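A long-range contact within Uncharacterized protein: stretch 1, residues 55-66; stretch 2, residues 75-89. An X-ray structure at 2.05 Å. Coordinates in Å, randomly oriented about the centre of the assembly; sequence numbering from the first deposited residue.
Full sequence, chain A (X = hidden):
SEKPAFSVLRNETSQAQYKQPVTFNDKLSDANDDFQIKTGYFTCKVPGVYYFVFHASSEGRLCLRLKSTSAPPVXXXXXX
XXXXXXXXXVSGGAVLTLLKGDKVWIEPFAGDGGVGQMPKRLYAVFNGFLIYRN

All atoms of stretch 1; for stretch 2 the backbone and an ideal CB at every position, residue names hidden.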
# COMPACT_ATOMS: atom_id res chain seq x y z
N HIS A 55 -0.51 -0.37 -7.22
CA HIS A 55 -1.97 -0.31 -7.12
C HIS A 55 -2.51 -0.44 -8.53
O HIS A 55 -2.17 0.38 -9.41
CB HIS A 55 -2.45 1.02 -6.52
CG HIS A 55 -1.72 1.44 -5.28
ND1 HIS A 55 -1.97 0.92 -4.03
CD2 HIS A 55 -0.74 2.37 -5.10
CE1 HIS A 55 -1.19 1.48 -3.15
NE2 HIS A 55 -0.42 2.36 -3.76
N ALA A 56 -3.33 -1.45 -8.78
CA ALA A 56 -3.71 -1.75 -10.16
C ALA A 56 -5.13 -2.28 -10.30
O ALA A 56 -5.62 -2.99 -9.43
CB ALA A 56 -2.70 -2.74 -10.77
N SER A 57 -5.76 -1.94 -11.43
CA SER A 57 -7.10 -2.44 -11.73
C SER A 57 -7.28 -2.88 -13.18
O SER A 57 -6.70 -2.30 -14.11
CB SER A 57 -8.21 -1.43 -11.35
OG SER A 57 -7.90 -0.12 -11.73
N SER A 58 -8.11 -3.90 -13.34
CA SER A 58 -8.51 -4.40 -14.64
C SER A 58 -9.97 -4.80 -14.49
O SER A 58 -10.44 -4.97 -13.36
CB SER A 58 -7.69 -5.63 -15.00
OG SER A 58 -8.12 -6.19 -16.23
N GLU A 59 -10.68 -4.96 -15.60
CA GLU A 59 -12.04 -5.48 -15.55
C GLU A 59 -12.00 -6.98 -15.26
O GLU A 59 -11.25 -7.72 -15.91
CB GLU A 59 -12.77 -5.20 -16.87
CG GLU A 59 -14.21 -5.69 -16.94
CD GLU A 59 -15.21 -4.69 -16.37
OE1 GLU A 59 -14.78 -3.76 -15.65
OE2 GLU A 59 -16.42 -4.84 -16.64
N GLY A 60 -12.77 -7.44 -14.27
CA GLY A 60 -12.79 -8.85 -13.92
C GLY A 60 -11.60 -9.25 -13.07
O GLY A 60 -10.94 -8.40 -12.46
N ARG A 61 -11.31 -10.55 -13.04
CA ARG A 61 -10.23 -11.10 -12.22
C ARG A 61 -8.88 -10.44 -12.54
O ARG A 61 -8.50 -10.32 -13.71
CB ARG A 61 -10.13 -12.62 -12.42
CG ARG A 61 -9.08 -13.29 -11.53
CD ARG A 61 -8.24 -14.30 -12.32
NE ARG A 61 -7.54 -13.66 -13.42
CZ ARG A 61 -7.58 -14.07 -14.68
NH1 ARG A 61 -6.91 -13.39 -15.61
NH2 ARG A 61 -8.28 -15.15 -15.01
N LEU A 62 -8.17 -10.01 -11.50
CA LEU A 62 -6.84 -9.42 -11.66
C LEU A 62 -5.84 -10.07 -10.73
O LEU A 62 -6.00 -10.04 -9.50
CB LEU A 62 -6.86 -7.90 -11.42
CG LEU A 62 -5.48 -7.21 -11.49
CD1 LEU A 62 -4.76 -7.49 -12.81
CD2 LEU A 62 -5.61 -5.71 -11.28
N CYS A 63 -4.82 -10.68 -11.33
CA CYS A 63 -3.71 -11.27 -10.59
C CYS A 63 -2.40 -10.62 -11.04
O CYS A 63 -2.13 -10.52 -12.25
CB CYS A 63 -3.66 -12.77 -10.84
SG CYS A 63 -4.80 -13.74 -9.83
N LEU A 64 -1.61 -10.18 -10.08
CA LEU A 64 -0.30 -9.60 -10.36
C LEU A 64 0.76 -10.21 -9.46
O LEU A 64 0.52 -10.50 -8.27
CB LEU A 64 -0.33 -8.08 -10.20
CG LEU A 64 -1.03 -7.30 -11.32
CD1 LEU A 64 -1.54 -6.00 -10.78
CD2 LEU A 64 -0.05 -7.00 -12.47
N ARG A 65 1.95 -10.41 -10.02
CA ARG A 65 3.08 -10.85 -9.23
C ARG A 65 4.07 -9.72 -9.10
O ARG A 65 4.31 -8.98 -10.06
CB ARG A 65 3.78 -12.04 -9.90
CG ARG A 65 3.04 -13.34 -9.80
CD ARG A 65 3.94 -14.53 -10.17
NE ARG A 65 3.19 -15.78 -10.06
CZ ARG A 65 2.61 -16.39 -11.09
NH1 ARG A 65 2.72 -15.88 -12.31
NH2 ARG A 65 1.93 -17.51 -10.91
N LEU A 66 4.64 -9.55 -7.91
CA LEU A 66 5.82 -8.70 -7.77
C LEU A 66 7.03 -9.62 -7.88
O LEU A 66 7.13 -10.61 -7.14
CB LEU A 66 5.83 -7.98 -6.42
CG LEU A 66 7.06 -7.14 -6.09
CD1 LEU A 66 7.09 -5.84 -6.94
CD2 LEU A 66 7.05 -6.81 -4.60
N UNK A 75 9.02 -13.78 -5.68
CA UNK A 75 7.81 -13.93 -6.48
C UNK A 75 6.61 -13.90 -5.55
O UNK A 75 6.29 -14.91 -4.90
CB UNK A 75 7.84 -15.22 -7.30
N UNK A 76 5.96 -12.74 -5.44
CA UNK A 76 4.80 -12.60 -4.54
C UNK A 76 3.55 -12.33 -5.36
O UNK A 76 3.56 -11.45 -6.23
CB UNK A 76 5.02 -11.48 -3.52
N UNK A 77 2.47 -13.06 -5.08
CA UNK A 77 1.22 -12.95 -5.84
C UNK A 77 0.14 -12.19 -5.07
O UNK A 77 -0.03 -12.37 -3.86
CB UNK A 77 0.71 -14.34 -6.21
N UNK A 78 -0.61 -11.37 -5.79
CA UNK A 78 -1.71 -10.63 -5.21
C UNK A 78 -2.87 -10.72 -6.18
O UNK A 78 -2.76 -10.24 -7.30
CB UNK A 78 -1.33 -9.18 -4.92
N UNK A 79 -3.96 -11.36 -5.75
CA UNK A 79 -5.08 -11.70 -6.62
C UNK A 79 -6.44 -11.22 -6.09
O UNK A 79 -6.80 -11.48 -4.93
CB UNK A 79 -5.12 -13.22 -6.82
N UNK A 80 -7.20 -10.54 -6.95
CA UNK A 80 -8.63 -10.31 -6.72
C UNK A 80 -9.41 -11.26 -7.64
O UNK A 80 -9.42 -11.06 -8.86
CB UNK A 80 -9.01 -8.85 -6.98
N UNK A 81 -10.04 -12.27 -7.06
CA UNK A 81 -10.86 -13.21 -7.82
C UNK A 81 -12.34 -12.79 -7.83
O UNK A 81 -13.20 -13.56 -7.40
CB UNK A 81 -10.72 -14.62 -7.24
N UNK A 82 -12.61 -11.59 -8.32
CA UNK A 82 -13.98 -11.10 -8.41
C UNK A 82 -14.65 -11.46 -9.73
O UNK A 82 -14.03 -12.08 -10.61
CB UNK A 82 -14.00 -9.58 -8.22
N UNK A 83 -15.91 -11.06 -9.87
CA UNK A 83 -16.71 -11.35 -11.07
C UNK A 83 -16.29 -10.53 -12.29
O UNK A 83 -15.68 -9.46 -12.16
CB UNK A 83 -18.19 -11.09 -10.78
N UNK A 84 -16.66 -11.02 -13.47
CA UNK A 84 -16.24 -10.45 -14.75
C UNK A 84 -16.60 -8.98 -14.94
O UNK A 84 -15.81 -8.21 -15.50
CB UNK A 84 -16.86 -11.26 -15.89
N UNK A 85 -17.78 -8.59 -14.49
CA UNK A 85 -18.30 -7.24 -14.72
C UNK A 85 -17.70 -6.21 -13.76
O UNK A 85 -17.86 -5.00 -13.95
CB UNK A 85 -19.82 -7.24 -14.58
N UNK A 86 -16.99 -6.69 -12.75
CA UNK A 86 -16.50 -5.84 -11.66
C UNK A 86 -15.01 -5.47 -11.84
O UNK A 86 -14.21 -6.29 -12.30
CB UNK A 86 -16.70 -6.55 -10.32
N UNK A 87 -14.67 -4.23 -11.50
CA UNK A 87 -13.30 -3.73 -11.58
C UNK A 87 -12.85 -3.24 -10.20
O UNK A 87 -13.48 -2.35 -9.62
CB UNK A 87 -13.19 -2.61 -12.61
N UNK A 88 -11.79 -3.84 -9.66
CA UNK A 88 -11.31 -3.50 -8.31
C UNK A 88 -9.83 -3.11 -8.33
O UNK A 88 -9.12 -3.42 -9.30
CB UNK A 88 -11.52 -4.68 -7.36
N UNK A 89 -9.35 -2.44 -7.29
CA UNK A 89 -7.93 -2.11 -7.18
C UNK A 89 -7.22 -3.13 -6.31
O UNK A 89 -7.53 -3.27 -5.12
CB UNK A 89 -7.74 -0.70 -6.61

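Residues 62-66 pair antiparallel with 75-80, so that side chains alternate between the face of Cys63 and Arg65 and the face of Leu62, Leu64 and Leu66.

Position 75 opens this strand with its CA-to-CB bond sideways and the Arg65 side chain nearby; a small polar or acidic residue would suit. It is Ser75, whose OG lies 3.6 Å from Arg65 CD, and a water bonded to Ser75 OG at 2.7 Å also takes a weak bond from Arg65 NE.

At position 76 the bond points to the leucine face, and the backbone bonds Leu66 in both directions, which any residue but proline could do. An aliphatic or aromatic side chain would fit beside Leu66. Leu76 is found, its CD1 4.4 Å from Leu66 CD2.

Position 77 returns to the face of Arg65, with an ideal CB 4.4 Å from Arg65 CG. Serine, threonine or an acid could all accompany the guanidinium. The residue is Ser77; a water 2.5 Å from its OG accepts a bond from Arg65 NH2, linking the pair indirectly.

Position 78 lies opposite Leu64, between the flanking leucines of stretch 1, and favours a large apolar group. Phe78 fills it (chi1 m), presenting its ring edge to Leu66, with CE2 4.4 Å from Leu66 CB. Its backbone N donates to Leu64 O at 2.9 Å.

Position 79 is the most restrictive. It faces Cys63 in a non-hydrogen-bonded pair with CA atoms 4.2 Å apart, and the ideal CB is just 3.1 Å from Cys63 SG. That is tight for a nonbonded contact but natural for a disulfide; glycine would also avoid the crowding. Cys79 completes the disulfide, SG to Cys63 SG 2.1 Å, with chi3 119°.

Position 80 pairs with Leu62 through two backbone bonds, its CB on the leucine face. Stretch 1 offers no charge there, so an apolar residue would seem as likely as a polar one. It is Asp80, whose OD1 is bonded elsewhere in the structure.

At position 81 the bond points away, yet a long side chain could return over Arg61 and the disulfide. Phe81 does so: CD1 is 3.7 Å from Arg61 CG, and CZ 3.9 Å from Cys63 SG.

Position 82 points sideways near Gly60 O, where a polar side chain would suit. The residue is Asn82, whose ND2 donates to the backbone O of position 83 at 2.9 Å, bracing the turn.

Positions 83, 84, 85 and 86 form a type I turn with CB atoms pointing away, leaving the side chains little restricted by stretch 1. They are Ser83, Lys84, Ser85 and Val86; the backbone contributes Gly60 N to Val86 O, 2.7 Å.

Position 87 has its CB 3.6 Å from Glu59 OE1 and near Ser58 O, inviting a small donor. Ser87 shares a weakly bound water with Ser57.

Position 88 meets nothing of stretch 1 within 5.5 Å of its CB, so many residues would do; it is Leu88.

Position 89 adjoins Ser57 and His55, suiting a medium apolar group. Val89 places CG1 4.0 Å from His55 CB.

Stretch 2, residues 75-89: SLSFCDFNSKSVSLV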
# COMPACT_ATOMS: atom_id res chain seq x y z
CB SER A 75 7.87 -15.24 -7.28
OG SER A 75 6.80 -15.33 -8.19
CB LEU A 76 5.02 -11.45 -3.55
CG LEU A 76 6.21 -11.55 -2.61
CD1 LEU A 76 6.39 -10.23 -1.91
CD2 LEU A 76 5.99 -12.69 -1.59
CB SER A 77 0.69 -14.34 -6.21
OG SER A 77 1.61 -15.03 -7.05
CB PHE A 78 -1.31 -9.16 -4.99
CG PHE A 78 -0.10 -9.01 -4.10
CD1 PHE A 78 -0.24 -8.98 -2.72
CD2 PHE A 78 1.17 -8.93 -4.65
CE1 PHE A 78 0.89 -8.85 -1.89
CE2 PHE A 78 2.30 -8.80 -3.84
CZ PHE A 78 2.16 -8.76 -2.46
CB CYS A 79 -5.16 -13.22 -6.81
SG CYS A 79 -4.00 -14.00 -7.94
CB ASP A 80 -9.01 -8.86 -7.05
CG ASP A 80 -8.80 -7.91 -5.87
OD1 ASP A 80 -8.30 -8.35 -4.82
OD2 ASP A 80 -9.11 -6.70 -6.01
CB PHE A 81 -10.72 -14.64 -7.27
CG PHE A 81 -9.40 -15.28 -7.58
CD1 PHE A 81 -9.15 -15.81 -8.84
CD2 PHE A 81 -8.41 -15.37 -6.61
CE1 PHE A 81 -7.93 -16.42 -9.13
CE2 PHE A 81 -7.19 -15.97 -6.89
CZ PHE A 81 -6.95 -16.49 -8.15
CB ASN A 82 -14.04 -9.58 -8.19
CG ASN A 82 -13.14 -8.82 -9.16
OD1 ASN A 82 -11.98 -8.54 -8.85
ND2 ASN A 82 -13.68 -8.47 -10.32
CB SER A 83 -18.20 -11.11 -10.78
OG SER A 83 -18.56 -9.79 -11.12
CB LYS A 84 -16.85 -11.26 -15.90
CG LYS A 84 -16.55 -12.75 -15.87
CD LYS A 84 -17.17 -13.45 -17.07
CE LYS A 84 -16.67 -14.88 -17.19
NZ LYS A 84 -16.93 -15.66 -15.94
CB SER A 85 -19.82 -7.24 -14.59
OG SER A 85 -20.24 -7.88 -13.40
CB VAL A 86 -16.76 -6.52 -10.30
CG1 VAL A 86 -16.04 -5.82 -9.16
CG2 VAL A 86 -18.27 -6.59 -10.04
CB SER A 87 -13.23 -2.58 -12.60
OG SER A 87 -11.90 -2.11 -12.74
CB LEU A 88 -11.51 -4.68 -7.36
CG LEU A 88 -12.92 -5.25 -7.19
CD1 LEU A 88 -12.92 -6.46 -6.25
CD2 LEU A 88 -13.86 -4.17 -6.67
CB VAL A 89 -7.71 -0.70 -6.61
CG1 VAL A 89 -6.21 -0.42 -6.39
CG2 VAL A 89 -8.32 0.36 -7.54
O HOH W 1 -9.55 -0.54 -14.68
O HOH W 2 -10.88 -6.55 -10.49
O HOH W 3 0.92 -17.13 -8.14
O HOH W 4 4.59 -16.76 -7.55
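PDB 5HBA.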